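Local atomic coordinates of multiheme cytochrome cf (Carboxydothermus ferrireducens DSM 11255, PDB entry 6QVM), a protein that probably carries electrons through its chain of bound c-type hemes to insoluble extracellular iron(III), while anchored in the bacterial S-layer. Residues 97-101 / 102-106. Numbering follows the deposited sequence.
Sequences YDPLT and EANVV
The carbonyl oxygen of Pro99 is gripped by two N-H groups: the side-chain amide of Asn104 and, more weakly, the backbone N of Thr101. Asn104 ND2 lies 2.5 Å from Pro99 O, rather short for such a bond, yet nearly straight at 171°. The oxygen sits almost in the plane of the Asn104 amide, whereas ND2 is tilted 21° from the plane of the Pro99 carbonyl. The weak bond from Thr101 N, 3.0 Å from Pro99 O, closes an inverse gamma turn centred on Leu100. With CG anti to its own carbonyl carbon (chi1 -73°), Asn104 sends its amide back from the helix toward this turn, and ND2 also comes within 3.7 Å of Pro99 CB. Thr101 is the N-cap of helix 102-113: its OG1 accepts from Asn104 N at 2.8 Å, and its carbonyl O begins the helical bonding by accepting from Val105 N at 3.1 Å. This loop-to-helix entry probably belongs to the S-layer-binding module, its sequence recalling S-layer homology repeats. With an alanine here in place of Asn104, the Pro99 carbonyl would lose its side-chain donor, and the loop ahead of the helix would probably be less firmly tied to the first turn. Methyl CB of Ala103 lies 3.4 Å from Thr101 OG1, beside the cap. Glu102 turns away, its carboxylate forming a salt bridge with Arg131 and accepting from Ser124 N, while Asp98 OD2 accepts from Asp94 N. Val105 and Val106 pack on Phe135 of helix 129-139, and Leu100 touches Val202 of helix 199-212.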
# COMPACT_ATOMS: atom_id res chain seq x y z
N TYR A 97 37.20 4.83 11.21
CA TYR A 97 37.91 4.73 9.94
C TYR A 97 38.07 6.04 9.19
O TYR A 97 39.03 6.17 8.43
CB TYR A 97 37.20 3.73 9.02
CG TYR A 97 37.10 2.33 9.56
CD1 TYR A 97 38.20 1.48 9.56
CD2 TYR A 97 35.90 1.84 10.07
CE1 TYR A 97 38.11 0.19 10.05
CE2 TYR A 97 35.80 0.55 10.56
CZ TYR A 97 36.91 -0.27 10.55
OH TYR A 97 36.81 -1.55 11.04
N ASP A 98 37.19 7.02 9.37
CA ASP A 98 37.12 8.15 8.46
C ASP A 98 37.97 9.33 8.94
O ASP A 98 38.38 9.38 10.10
CB ASP A 98 35.67 8.59 8.29
CG ASP A 98 34.87 7.63 7.42
OD1 ASP A 98 35.49 6.98 6.55
OD2 ASP A 98 33.64 7.53 7.61
N PRO A 99 38.27 10.28 8.04
CA PRO A 99 39.00 11.50 8.45
C PRO A 99 38.49 12.12 9.74
O PRO A 99 37.29 12.27 9.95
CB PRO A 99 38.77 12.44 7.26
CG PRO A 99 38.72 11.52 6.09
CD PRO A 99 38.11 10.22 6.57
N LEU A 100 39.43 12.46 10.63
CA LEU A 100 39.10 12.99 11.96
C LEU A 100 38.92 14.51 11.90
O LEU A 100 39.61 15.28 12.56
CB LEU A 100 40.17 12.60 12.97
CG LEU A 100 40.26 11.12 13.36
CD1 LEU A 100 41.44 10.91 14.29
CD2 LEU A 100 38.96 10.67 14.02
N THR A 101 37.96 14.92 11.08
CA THR A 101 37.60 16.33 11.01
C THR A 101 36.58 16.67 12.09
O THR A 101 35.89 15.80 12.63
CB THR A 101 37.01 16.67 9.64
OG1 THR A 101 35.69 16.13 9.55
CG2 THR A 101 37.87 16.07 8.52
N GLU A 102 36.51 17.96 12.42
CA GLU A 102 35.43 18.43 13.28
C GLU A 102 34.08 18.07 12.68
O GLU A 102 33.15 17.73 13.40
CB GLU A 102 35.53 19.94 13.48
CG GLU A 102 36.78 20.40 14.17
CD GLU A 102 36.64 21.82 14.68
OE1 GLU A 102 37.31 22.17 15.68
OE2 GLU A 102 35.86 22.59 14.07
N ALA A 103 33.98 18.14 11.35
CA ALA A 103 32.72 17.83 10.67
C ALA A 103 32.29 16.39 10.94
O ALA A 103 31.16 16.14 11.38
CB ALA A 103 32.88 18.08 9.17
N ASN A 104 33.18 15.43 10.69
CA ASN A 104 32.83 14.02 10.88
C ASN A 104 32.47 13.73 12.34
O ASN A 104 31.55 12.96 12.61
CB ASN A 104 33.98 13.12 10.43
CG ASN A 104 34.11 13.07 8.92
OD1 ASN A 104 33.16 13.37 8.19
ND2 ASN A 104 35.28 12.67 8.45
N VAL A 105 33.19 14.34 13.28
CA VAL A 105 32.89 14.12 14.69
C VAL A 105 31.51 14.67 15.04
O VAL A 105 30.73 14.02 15.74
CB VAL A 105 33.99 14.73 15.58
CG1 VAL A 105 33.63 14.59 17.05
CG2 VAL A 105 35.33 14.08 15.29
N VAL A 106 31.18 15.86 14.55
CA VAL A 106 29.87 16.44 14.84
C VAL A 106 28.77 15.62 14.16
O VAL A 106 27.72 15.35 14.76
CB VAL A 106 29.82 17.91 14.41
CG1 VAL A 106 28.40 18.46 14.56
CG2 VAL A 106 30.79 18.73 15.24